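Local coordinates for uncharacterized protein (Bacteroides ovatus, PDB 4DQA), which is of unknown function but probably binds carbohydrate, pairing an N-terminal domain of the E-set clan with a concanavalin A-like lectin/glucanase domain, at residues A142-N147 and P278-S284; N147-S151 and G338-I343; F163-A167 and M181-M187; E285-W289 and N301-V305. The contacts are given in a common frame with arbitrary orientation. Residue numbers count along the deposited sequence, not the author numbering.

Contact 1. Residues A142-N147 and P278-S284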
loop_
_atom_site.group_PDB
_atom_site.type_symbol
_atom_site.label_atom_id
_atom_site.label_comp_id
_atom_site.label_asym_id
_atom_site.label_seq_id
_atom_site.Cartn_x
_atom_site.Cartn_y
_atom_site.Cartn_z
ATOM N N ALA A 142 -4.785 -7.326 12.346
ATOM C CA ALA A 142 -4.500 -8.452 11.479
ATOM C C ALA A 142 -5.305 -9.668 11.864
ATOM O O ALA A 142 -5.893 -9.702 12.939
ATOM C CB ALA A 142 -2.994 -8.765 11.480
ATOM N N GLY A 143 -5.365 -10.669 10.984
ATOM C CA GLY A 143 -6.183 -11.835 11.242
ATOM C C GLY A 143 -5.437 -12.940 11.941
ATOM O O GLY A 143 -4.292 -13.246 11.580
ATOM N N ASN A 144 -6.071 -13.523 12.960
ATOM C CA ASN A 144 -5.472 -14.593 13.739
ATOM C C ASN A 144 -5.693 -15.964 13.152
ATOM O O ASN A 144 -6.803 -16.301 12.745
ATOM C CB ASN A 144 -5.997 -14.593 15.170
ATOM C CG ASN A 144 -5.109 -15.391 16.098
ATOM O OD1 ASN A 144 -3.928 -15.100 16.216
ATOM N ND2 ASN A 144 -5.668 -16.372 16.732
ATOM N N PHE A 145 -4.640 -16.780 13.157
ATOM C CA PHE A 145 -4.719 -18.173 12.736
ATOM C C PHE A 145 -4.141 -19.020 13.851
ATOM O O PHE A 145 -3.007 -18.818 14.291
ATOM C CB PHE A 145 -3.937 -18.381 11.447
ATOM C CG PHE A 145 -4.585 -17.750 10.256
ATOM C CD1 PHE A 145 -4.416 -16.398 10.001
ATOM C CD2 PHE A 145 -5.407 -18.497 9.412
ATOM C CE1 PHE A 145 -5.029 -15.812 8.948
ATOM C CE2 PHE A 145 -6.018 -17.905 8.323
ATOM C CZ PHE A 145 -5.832 -16.552 8.100
ATOM N N SER A 146 -4.998 -19.871 14.379
ATOM C CA SER A 146 -4.656 -20.863 15.360
ATOM C C SER A 146 -5.590 -22.038 15.113
ATOM O O SER A 146 -6.516 -22.294 15.895
ATOM C CB SER A 146 -4.861 -20.283 16.746
ATOM O OG SER A 146 -4.543 -21.238 17.746
ATOM N N ASN A 147 -5.331 -22.747 14.014
ATOM C CA ASN A 147 -6.216 -23.798 13.503
ATOM C C ASN A 147 -7.475 -23.213 12.841
ATOM O O ASN A 147 -8.606 -23.592 13.142
ATOM C CB ASN A 147 -6.585 -24.814 14.581
ATOM C CG ASN A 147 -7.021 -26.142 13.993
ATOM O OD1 ASN A 147 -6.538 -26.554 12.937
ATOM N ND2 ASN A 147 -7.934 -26.816 14.670
ATOM N N PRO A 278 -1.824 -26.580 9.967
ATOM C CA PRO A 278 -2.249 -25.209 10.258
ATOM C C PRO A 278 -1.108 -24.231 10.512
ATOM O O PRO A 278 -0.098 -24.573 11.148
ATOM C CB PRO A 278 -3.073 -25.352 11.535
ATOM C CG PRO A 278 -2.573 -26.628 12.177
ATOM C CD PRO A 278 -2.196 -27.524 11.033
ATOM N N PHE A 279 -1.317 -23.001 10.057
ATOM C CA PHE A 279 -0.480 -21.886 10.404
ATOM C C PHE A 279 -0.837 -21.390 11.778
ATOM O O PHE A 279 -2.015 -21.313 12.130
ATOM C CB PHE A 279 -0.760 -20.789 9.391
ATOM C CG PHE A 279 0.152 -19.594 9.473
ATOM C CD1 PHE A 279 1.380 -19.628 8.862
ATOM C CD2 PHE A 279 -0.267 -18.408 10.033
ATOM C CE1 PHE A 279 2.225 -18.519 8.913
ATOM C CE2 PHE A 279 0.568 -17.291 10.067
ATOM C CZ PHE A 279 1.801 -17.352 9.505
ATOM N N HIS A 280 0.182 -21.026 12.570
ATOM C CA HIS A 280 -0.041 -20.396 13.859
ATOM C C HIS A 280 0.605 -19.038 13.864
ATOM O O HIS A 280 1.837 -18.920 13.925
ATOM C CB HIS A 280 0.542 -21.249 14.972
ATOM C CG HIS A 280 -0.187 -22.540 15.141
ATOM N ND1 HIS A 280 0.149 -23.683 14.460
ATOM C CD2 HIS A 280 -1.290 -22.836 15.867
ATOM C CE1 HIS A 280 -0.691 -24.651 14.795
ATOM N NE2 HIS A 280 -1.584 -24.159 15.626
ATOM N N GLY A 281 -0.217 -17.991 13.763
ATOM C CA GLY A 281 0.288 -16.626 13.655
ATOM C C GLY A 281 -0.768 -15.713 13.101
ATOM O O GLY A 281 -1.956 -16.010 13.187
ATOM N N LYS A 282 -0.334 -14.585 12.573
ATOM C CA LYS A 282 -1.229 -13.606 11.992
ATOM C C LYS A 282 -0.912 -13.382 10.527
ATOM O O LYS A 282 0.242 -13.523 10.097
ATOM C CB LYS A 282 -1.132 -12.283 12.736
ATOM C CG LYS A 282 -1.541 -12.352 14.193
ATOM C CD LYS A 282 -1.318 -10.987 14.842
ATOM C CE LYS A 282 -1.633 -10.947 16.305
ATOM N NZ LYS A 282 -0.607 -11.722 17.069
HETATM N N MSE A 283 -1.928 -13.000 9.758
HETATM C CA MSE A 283 -1.743 -12.614 8.375
HETATM C C MSE A 283 -2.462 -11.303 8.120
HETATM O O MSE A 283 -3.443 -10.967 8.773
HETATM C CB MSE A 283 -2.283 -13.643 7.378
HETATM C CG MSE A 283 -1.686 -15.023 7.573
HETATM SE SE MSE A 283 -2.040 -16.100 5.987
HETATM C CE MSE A 283 -1.927 -17.862 6.789
ATOM N N SER A 284 -1.973 -10.614 7.112
ATOM C CA SER A 284 -2.543 -9.349 6.662
ATOM C C SER A 284 -2.279 -9.221 5.180
ATOM O O SER A 284 -1.284 -9.721 4.662
ATOM C CB SER A 284 -1.887 -8.220 7.434
ATOM O OG SER A 284 -2.218 -6.925 6.930
HETATM O O HOH W 1 -1.369 -14.529 16.925
HETATM O O HOH W 2 -4.429 -22.056 11.225
#
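The ring of Phe145 lies across the selenomethionine Met283, whose CE sits 4.1 Å from the ring centroid and almost exactly on the ring normal, a CH-pi contact; SE, 4.6 Å from the same centroid, adds an oblique Met-aromatic contact. Phe279 CD2 touches Phe145 CB at 3.9 Å, and Ile266 of strand 264-266 covers both Phe145 and Met283. Phe145 and Met283 share one face of an antiparallel pairing. Gly143 and Met283 form one hydrogen-bonded pair (Gly143 N to Met283 O 2.9 Å, Met283 N to Gly143 O 3.0 Å), and Phe145 and Gly281 form the next (Phe145 N to Gly281 O 2.8 Å, Gly281 N to Phe145 O 3.0 Å). At Gly281 the chain turns a corner; a CB there would clash with the Phe279 ring. Between the two pairs, Asn144 and Lys282 make a non-hydrogen-bonded pair on the other face, where water 1 donates to Asn144 OD1 (2.7 Å) and accepts from Lys282 NZ (2.9 Å). The ladder thus separates two chemistries: an apolar face of aromatic ring and selenomethionine turned to the sandwich interior, and a polar face bridged by water.

Contact 2. Residues N147-S151 and G338-I343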
loop_
_atom_site.group_PDB
_atom_site.type_symbol
_atom_site.label_atom_id
_atom_site.label_comp_id
_atom_site.label_asym_id
_atom_site.label_seq_id
_atom_site.Cartn_x
_atom_site.Cartn_y
_atom_site.Cartn_z
ATOM N N ASN A 147 -5.331 -22.747 14.014
ATOM C CA ASN A 147 -6.216 -23.798 13.503
ATOM C C ASN A 147 -7.475 -23.213 12.841
ATOM O O ASN A 147 -8.606 -23.592 13.142
ATOM C CB ASN A 147 -6.585 -24.814 14.581
ATOM C CG ASN A 147 -7.021 -26.142 13.993
ATOM O OD1 ASN A 147 -6.538 -26.554 12.937
ATOM N ND2 ASN A 147 -7.934 -26.816 14.670
ATOM N N HIS A 148 -7.233 -22.262 11.945
ATOM C CA HIS A 148 -8.238 -21.581 11.140
ATOM C C HIS A 148 -7.927 -21.684 9.676
ATOM O O HIS A 148 -6.771 -21.654 9.244
ATOM C CB HIS A 148 -8.330 -20.111 11.575
ATOM C CG HIS A 148 -8.788 -19.971 12.978
ATOM N ND1 HIS A 148 -7.924 -19.992 14.040
ATOM C CD2 HIS A 148 -10.031 -19.972 13.503
ATOM C CE1 HIS A 148 -8.612 -19.936 15.173
ATOM N NE2 HIS A 148 -9.890 -19.924 14.866
ATOM N N TYR A 149 -8.988 -21.801 8.884
ATOM C CA TYR A 149 -8.883 -21.940 7.450
ATOM C C TYR A 149 -9.791 -20.936 6.758
ATOM O O TYR A 149 -10.818 -20.497 7.317
ATOM C CB TYR A 149 -9.307 -23.345 6.994
ATOM C CG TYR A 149 -10.770 -23.643 7.207
ATOM C CD1 TYR A 149 -11.706 -23.318 6.233
ATOM C CD2 TYR A 149 -11.221 -24.248 8.369
ATOM C CE1 TYR A 149 -13.058 -23.573 6.433
ATOM C CE2 TYR A 149 -12.599 -24.501 8.551
ATOM C CZ TYR A 149 -13.479 -24.151 7.581
ATOM O OH TYR A 149 -14.845 -24.387 7.758
ATOM N N ILE A 150 -9.414 -20.583 5.526
ATOM C CA ILE A 150 -10.333 -20.029 4.551
ATOM C C ILE A 150 -10.275 -20.903 3.321
ATOM O O ILE A 150 -9.196 -21.079 2.741
ATOM C CB ILE A 150 -9.991 -18.593 4.173
ATOM C CG1 ILE A 150 -9.830 -17.709 5.401
ATOM C CG2 ILE A 150 -11.072 -18.035 3.266
ATOM C CD1 ILE A 150 -9.341 -16.319 5.082
ATOM N N SER A 151 -11.409 -21.491 2.965
ATOM C CA SER A 151 -11.559 -22.298 1.752
ATOM C C SER A 151 -12.026 -21.360 0.638
ATOM O O SER A 151 -13.066 -20.725 0.755
ATOM C CB SER A 151 -12.587 -23.401 1.961
ATOM O OG SER A 151 -12.944 -24.083 0.748
ATOM N N GLY A 338 -15.290 -16.750 0.715
ATOM C CA GLY A 338 -14.526 -17.840 1.283
ATOM C C GLY A 338 -15.241 -18.462 2.471
ATOM O O GLY A 338 -15.920 -17.763 3.222
ATOM N N THR A 339 -15.137 -19.766 2.612
ATOM C CA THR A 339 -15.756 -20.460 3.733
ATOM C C THR A 339 -14.715 -20.545 4.832
ATOM O O THR A 339 -13.527 -20.849 4.574
ATOM C CB THR A 339 -16.226 -21.875 3.321
ATOM O OG1 THR A 339 -17.301 -21.745 2.361
ATOM C CG2 THR A 339 -16.774 -22.664 4.505
ATOM N N THR A 340 -15.108 -20.252 6.065
ATOM C CA THR A 340 -14.142 -20.163 7.152
ATOM C C THR A 340 -14.760 -20.540 8.480
ATOM O O THR A 340 -15.976 -20.433 8.662
ATOM C CB THR A 340 -13.554 -18.723 7.247
ATOM O OG1 THR A 340 -12.594 -18.645 8.293
ATOM C CG2 THR A 340 -14.647 -17.713 7.516
ATOM N N ASN A 341 -13.918 -21.008 9.402
ATOM C CA ASN A 341 -14.331 -21.166 10.782
ATOM C C ASN A 341 -14.216 -19.891 11.610
ATOM O O ASN A 341 -14.528 -19.886 12.805
ATOM C CB ASN A 341 -13.659 -22.373 11.460
ATOM C CG ASN A 341 -12.153 -22.315 11.481
ATOM O OD1 ASN A 341 -11.510 -21.651 10.679
ATOM N ND2 ASN A 341 -11.577 -23.031 12.435
ATOM N N GLY A 342 -13.822 -18.805 10.955
ATOM C CA GLY A 342 -13.880 -17.474 11.547
ATOM C C GLY A 342 -12.494 -16.932 11.821
ATOM O O GLY A 342 -11.730 -17.550 12.538
ATOM N N ILE A 343 -12.200 -15.779 11.258
ATOM C CA ILE A 343 -10.897 -15.160 11.416
ATOM C C ILE A 343 -11.050 -14.010 12.402
ATOM O O ILE A 343 -11.599 -12.944 12.073
ATOM C CB ILE A 343 -10.340 -14.670 10.089
ATOM C CG1 ILE A 343 -10.273 -15.799 9.051
ATOM C CG2 ILE A 343 -8.935 -14.090 10.319
ATOM C CD1 ILE A 343 -9.577 -17.086 9.490
#
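Asn341 adopts a p rotamer that brings its amide against the backbone of 147-151, where it takes the place of a strand partner: ND2 donates to Asn147 O (3.1 Å), while OD1 accepts from Tyr149 N (3.1 Å). Thr340, with chi1 t, directs OG1 to Tyr149 O at 2.7 Å as donor, and the same OG1 receives Gly342 N at 2.9 Å, closing an ST turn. Gly342 has phi/psi of 111/123°, where a CB would jam against the preceding carbonyl oxygen. The p rotamer of Tyr149 lays its ring against residues 339-341, with Asn341 N over one face and CE1 3.3 Å from Thr339 O. His148, in the m rotamer, has CD2 3.1 Å from Gly342 O, while its ND1 is hydrogen-bonded to Ser146 N. Ile150 (m, t) reaches Ile343 through CD1 to CG1 at 4.1 Å. Regular antiparallel pairing appears at Ser151 and Thr339, joined by Ser151 N to Thr339 O (2.7 Å) and Thr339 N to Ser151 O (2.9 Å). In the five-stranded antiparallel sheet, strand 150-152 lies between 264-266 and 337-340; Ile150 packs on Ile266 and Ile329, Tyr149 stacks with Tyr270, and strand 328-330 continues the sheet beyond 337-340.

Contact 3. Residues F163-A167 and M181-M187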
loop_
_atom_site.group_PDB
_atom_site.type_symbol
_atom_site.label_atom_id
_atom_site.label_comp_id
_atom_site.label_asym_id
_atom_site.label_seq_id
_atom_site.Cartn_x
_atom_site.Cartn_y
_atom_site.Cartn_z
ATOM N N PHE A 163 1.051 -16.015 -12.187
ATOM C CA PHE A 163 0.318 -15.710 -10.969
ATOM C C PHE A 163 1.245 -15.235 -9.872
ATOM O O PHE A 163 2.475 -15.321 -9.982
ATOM C CB PHE A 163 -0.458 -16.940 -10.497
ATOM C CG PHE A 163 0.418 -18.005 -9.929
ATOM C CD1 PHE A 163 1.033 -18.911 -10.764
ATOM C CD2 PHE A 163 0.664 -18.066 -8.566
ATOM C CE1 PHE A 163 1.881 -19.889 -10.265
ATOM C CE2 PHE A 163 1.515 -19.052 -8.053
ATOM C CZ PHE A 163 2.121 -19.949 -8.916
ATOM N N THR A 164 0.608 -14.728 -8.824
ATOM C CA THR A 164 1.284 -14.272 -7.608
ATOM C C THR A 164 0.462 -14.644 -6.402
ATOM O O THR A 164 -0.763 -14.457 -6.383
ATOM C CB THR A 164 1.448 -12.742 -7.612
ATOM O OG1 THR A 164 2.162 -12.341 -8.775
ATOM C CG2 THR A 164 2.206 -12.265 -6.381
ATOM N N TYR A 165 1.136 -15.165 -5.381
ATOM C CA TYR A 165 0.574 -15.247 -4.037
ATOM C C TYR A 165 1.369 -14.252 -3.215
ATOM O O TYR A 165 2.594 -14.230 -3.318
ATOM C CB TYR A 165 0.830 -16.600 -3.371
ATOM C CG TYR A 165 0.193 -17.845 -3.951
ATOM C CD1 TYR A 165 -0.797 -17.795 -4.923
ATOM C CD2 TYR A 165 0.592 -19.107 -3.484
ATOM C CE1 TYR A 165 -1.379 -18.957 -5.417
ATOM C CE2 TYR A 165 0.024 -20.274 -3.978
ATOM C CZ TYR A 165 -0.969 -20.199 -4.930
ATOM O OH TYR A 165 -1.546 -21.353 -5.430
ATOM N N GLU A 166 0.719 -13.480 -2.363
ATOM C CA GLU A 166 1.472 -12.625 -1.436
ATOM C C GLU A 166 0.707 -12.415 -0.149
ATOM O O GLU A 166 -0.515 -12.534 -0.109
ATOM C CB GLU A 166 1.894 -11.281 -2.024
ATOM C CG GLU A 166 0.744 -10.423 -2.462
ATOM C CD GLU A 166 1.161 -9.042 -2.949
ATOM O OE1 GLU A 166 2.186 -8.526 -2.471
ATOM O OE2 GLU A 166 0.430 -8.439 -3.782
ATOM N N ALA A 167 1.446 -12.147 0.916
ATOM C CA ALA A 167 0.850 -11.861 2.225
ATOM C C ALA A 167 1.874 -11.230 3.132
ATOM O O ALA A 167 3.088 -11.463 2.997
ATOM C CB ALA A 167 0.365 -13.123 2.873
HETATM N N MSE A 181 -0.746 -20.452 1.983
HETATM C CA MSE A 181 -1.866 -20.410 1.049
HETATM C C MSE A 181 -1.603 -21.290 -0.175
HETATM O O MSE A 181 -0.450 -21.401 -0.606
HETATM C CB MSE A 181 -2.086 -18.953 0.605
HETATM C CG MSE A 181 -0.796 -18.247 0.167
HETATM SE SE MSE A 181 -0.824 -16.284 0.105
HETATM C CE MSE A 181 -2.217 -16.085 -1.248
ATOM N N GLY A 182 -2.658 -21.845 -0.769
ATOM C CA GLY A 182 -2.545 -22.509 -2.047
ATOM C C GLY A 182 -3.328 -23.796 -2.120
ATOM O O GLY A 182 -4.192 -24.054 -1.257
ATOM N N THR A 183 -2.980 -24.599 -3.118
ATOM C CA THR A 183 -3.676 -25.814 -3.438
ATOM C C THR A 183 -2.737 -26.981 -3.231
ATOM O O THR A 183 -1.828 -27.214 -4.017
ATOM C CB THR A 183 -4.204 -25.742 -4.870
ATOM O OG1 THR A 183 -5.007 -24.557 -4.976
ATOM C CG2 THR A 183 -5.032 -26.981 -5.229
ATOM N N GLU A 184 -2.939 -27.709 -2.140
ATOM C CA GLU A 184 -2.064 -28.818 -1.790
ATOM C C GLU A 184 -1.964 -29.846 -2.903
ATOM O O GLU A 184 -2.965 -30.241 -3.513
ATOM C CB GLU A 184 -2.526 -29.465 -0.478
ATOM C CG GLU A 184 -1.814 -30.785 -0.099
ATOM C CD GLU A 184 -0.324 -30.678 0.105
ATOM O OE1 GLU A 184 0.191 -29.541 0.198
ATOM O OE2 GLU A 184 0.333 -31.747 0.159
ATOM N N GLY A 185 -0.725 -30.235 -3.205
ATOM C CA GLY A 185 -0.462 -31.213 -4.235
ATOM C C GLY A 185 -0.319 -30.575 -5.608
ATOM O O GLY A 185 0.086 -31.249 -6.550
ATOM N N VAL A 186 -0.625 -29.282 -5.701
ATOM C CA VAL A 186 -0.633 -28.588 -6.982
ATOM C C VAL A 186 0.231 -27.322 -6.986
ATOM O O VAL A 186 1.174 -27.216 -7.784
ATOM C CB VAL A 186 -2.076 -28.242 -7.400
ATOM C CG1 VAL A 186 -2.104 -27.490 -8.723
ATOM C CG2 VAL A 186 -2.924 -29.529 -7.494
HETATM N N MSE A 187 -0.074 -26.377 -6.102
HETATM C CA MSE A 187 0.709 -25.142 -5.970
HETATM C C MSE A 187 0.420 -24.518 -4.611
HETATM O O MSE A 187 -0.572 -23.810 -4.440
HETATM C CB MSE A 187 0.381 -24.142 -7.082
HETATM C CG MSE A 187 1.280 -22.935 -7.111
HETATM SE SE MSE A 187 3.074 -23.365 -7.663
HETATM C CE MSE A 187 2.663 -24.026 -9.431
#
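Two selenomethionines and two aromatic rings form the apolar centre. Met181 CE packs on Tyr165 CB at 3.7 Å, with SE 5.3 Å from the Tyr165 ring centroid, and Met187 CG meets Phe163 CZ at 3.6 Å, with SE 5.1 Å from the Phe163 ring centroid; both are oblique Met-aromatic contacts. Ala167 CB lies 4.4 Å from Met181 SE. Further out, Gly182 CA comes within 3.7 Å of Tyr165 OH; a CB on Gly182 would clash with Met187 O. The polar edge is the Tyr165 hydroxyl, which donates to Met187 O at 2.8 Å. That carbonyl also accepts Thr183 N (2.9 Å), while Val186 N and Met187 N both reach Thr183 O (2.9 Å each), a classic beta bulge. The 181-187 loop joins strands 178-180 and 187-190 over one face of strand 163-171, which lies between strands 223-231 and 282-289; Met181 also touches Val286 and Val288, and Phe256 and Phe264 pack edge-to-face on Phe163 and Tyr165, respectively.

Contact 4. Residues E285-W289 and N301-V305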
loop_
_atom_site.group_PDB
_atom_site.type_symbol
_atom_site.label_atom_id
_atom_site.label_comp_id
_atom_site.label_asym_id
_atom_site.label_seq_id
_atom_site.Cartn_x
_atom_site.Cartn_y
_atom_site.Cartn_z
ATOM N N GLU A 285 -3.156 -8.527 4.464
ATOM C CA GLU A 285 -2.893 -8.192 3.056
ATOM C C GLU A 285 -2.580 -9.431 2.222
ATOM O O GLU A 285 -1.595 -9.484 1.462
ATOM C CB GLU A 285 -1.780 -7.156 2.925
ATOM C CG GLU A 285 -2.100 -5.838 3.546
ATOM C CD GLU A 285 -3.267 -5.154 2.859
ATOM O OE1 GLU A 285 -3.195 -4.959 1.625
ATOM O OE2 GLU A 285 -4.283 -4.854 3.535
ATOM N N VAL A 286 -3.461 -10.405 2.351
ATOM C CA VAL A 286 -3.351 -11.674 1.620
ATOM C C VAL A 286 -3.953 -11.528 0.234
ATOM O O VAL A 286 -5.106 -11.107 0.104
ATOM C CB VAL A 286 -4.106 -12.773 2.374
ATOM C CG1 VAL A 286 -4.097 -14.081 1.610
ATOM C CG2 VAL A 286 -3.543 -12.965 3.775
ATOM N N ARG A 287 -3.173 -11.820 -0.802
ATOM C CA ARG A 287 -3.626 -11.615 -2.181
ATOM C C ARG A 287 -3.243 -12.731 -3.101
ATOM O O ARG A 287 -2.179 -13.321 -2.968
ATOM C CB ARG A 287 -3.059 -10.318 -2.758
ATOM C CG ARG A 287 -3.177 -9.120 -1.823
ATOM C CD ARG A 287 -2.520 -7.888 -2.445
ATOM N NE ARG A 287 -2.383 -6.838 -1.434
ATOM C CZ ARG A 287 -1.355 -6.021 -1.331
ATOM N NH1 ARG A 287 -0.345 -6.085 -2.190
ATOM N NH2 ARG A 287 -1.336 -5.111 -0.370
ATOM N N VAL A 288 -4.084 -12.954 -4.107
ATOM C CA VAL A 288 -3.723 -13.806 -5.237
ATOM C C VAL A 288 -3.960 -12.983 -6.489
ATOM O O VAL A 288 -5.011 -12.352 -6.621
ATOM C CB VAL A 288 -4.583 -15.055 -5.331
ATOM C CG1 VAL A 288 -4.200 -15.867 -6.577
ATOM C CG2 VAL A 288 -4.415 -15.927 -4.103
ATOM N N TRP A 289 -2.984 -12.981 -7.392
ATOM C CA TRP A 289 -3.101 -12.271 -8.659
ATOM C C TRP A 289 -2.988 -13.257 -9.796
ATOM O O TRP A 289 -2.262 -14.250 -9.705
ATOM C CB TRP A 289 -1.952 -11.270 -8.834
ATOM C CG TRP A 289 -1.808 -10.224 -7.793
ATOM C CD1 TRP A 289 -1.238 -10.362 -6.556
ATOM C CD2 TRP A 289 -2.179 -8.837 -7.911
ATOM N NE1 TRP A 289 -1.255 -9.159 -5.891
ATOM C CE2 TRP A 289 -1.816 -8.207 -6.712
ATOM C CE3 TRP A 289 -2.799 -8.074 -8.913
ATOM C CZ2 TRP A 289 -2.047 -6.851 -6.475
ATOM C CZ3 TRP A 289 -3.032 -6.723 -8.675
ATOM C CH2 TRP A 289 -2.657 -6.131 -7.466
ATOM N N ASN A 301 3.633 -1.975 -2.925
ATOM C CA ASN A 301 2.248 -2.200 -2.516
ATOM C C ASN A 301 2.071 -3.148 -1.334
ATOM O O ASN A 301 0.978 -3.629 -1.086
ATOM C CB ASN A 301 1.423 -2.694 -3.699
ATOM C CG ASN A 301 1.346 -1.672 -4.783
ATOM O OD1 ASN A 301 0.679 -0.646 -4.629
ATOM N ND2 ASN A 301 2.109 -1.881 -5.845
HETATM N N MSE A 302 3.135 -3.378 -0.563
HETATM C CA MSE A 302 3.071 -4.351 0.526
HETATM C C MSE A 302 1.929 -4.075 1.517
HETATM O O MSE A 302 1.299 -5.020 2.006
HETATM C CB MSE A 302 4.406 -4.405 1.293
HETATM C CG MSE A 302 5.531 -4.911 0.490
HETATM SE SE MSE A 302 7.144 -4.982 1.622
HETATM C CE MSE A 302 7.074 -3.113 2.310
ATOM N N LEU A 303 1.654 -2.795 1.793
ATOM C CA LEU A 303 0.673 -2.442 2.827
ATOM C C LEU A 303 -0.743 -2.231 2.340
ATOM O O LEU A 303 -1.671 -2.096 3.144
ATOM C CB LEU A 303 1.096 -1.170 3.573
ATOM C CG LEU A 303 2.465 -1.199 4.236
ATOM C CD1 LEU A 303 2.727 0.148 4.887
ATOM C CD2 LEU A 303 2.583 -2.331 5.249
ATOM N N GLY A 304 -0.945 -2.168 1.032
ATOM C CA GLY A 304 -2.273 -1.921 0.509
ATOM C C GLY A 304 -2.304 -1.788 -0.991
ATOM O O GLY A 304 -1.351 -1.301 -1.604
ATOM N N VAL A 305 -3.413 -2.222 -1.592
ATOM C CA VAL A 305 -3.645 -2.021 -3.011
ATOM C C VAL A 305 -5.134 -1.731 -3.220
ATOM O O VAL A 305 -5.947 -2.033 -2.362
ATOM C CB VAL A 305 -3.126 -3.252 -3.832
ATOM C CG1 VAL A 305 -4.122 -4.419 -3.811
ATOM C CG2 VAL A 305 -2.801 -2.862 -5.252
HETATM O O HOH W 3 0.802 -7.831 0.725
#
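A type I beta turn from Asn301 to Gly304, just after helix 295-300, is held to strand 282-289 by a buried arginine. Arg287 grips the turn's first carbonyl with both terminal nitrogens, NH1 at 3.0 Å and NH2 at 2.8 Å from Asn301 O, the same oxygen that accepts Gly304 N (3.2 Å) to close the turn. NH2 also forms a salt bridge with Glu285 OE1 at 2.7 Å, and NH1 pairs with Glu166 of strand 163-171, so the guanidinium has two acidic partners. Val305 CG1 lies over one face of the guanidinium, 3.8 Å from Arg287 NE, and Val305 CG2 meets the edge of the Trp289 ring, 4.0 Å from CH2. Glu285 OE1 comes to 3.4 Å from Gly304 CA and is also hydrogen-bonded to Tyr315 OH, while OE2 has a salt bridge to Lys317. Water 3 links the backbones, donating to Glu285 O (3.0 Å) and Met302 O (3.1 Å). Glu285, at phi/psi 55/51°, bends the strand and with Val286 faces Tyr316 in a G1 beta bulge. Beyond it, segment 301-305 lies against Arg287 and Trp289 on one face, while Val286 and Val288 face Ile266 and Phe264 of the other sheet, the two-sheet packing of a concanavalin A-like beta sandwich.

How the contacts relate
Contacts 1, 3 and 4 all involve one antiparallel sheet of the lectin-like domain, in which strand 282-289 lies between 141-146 and 163-171. Contacts 1 and 4 use consecutive parts of that strand, their centres about 16 Å apart. Contacts 3 and 4 have centres about 14 Å apart and are joined directly, with Glu166 OE2 2.8 Å from Trp289 NE1. Contact 2 lies in the five-stranded sheet, its centre about 10 Å from that of contact 1; they share Asn147, where the chain passes between the sheets, and Ile343 CD1 packs on Phe145 CE2 at 3.8 Å. Along the chain, contacts 1 and 2 interleave and contact 2 spans 3 and 4, pairing 338-343 with 147-151, nearly 190 residues earlier.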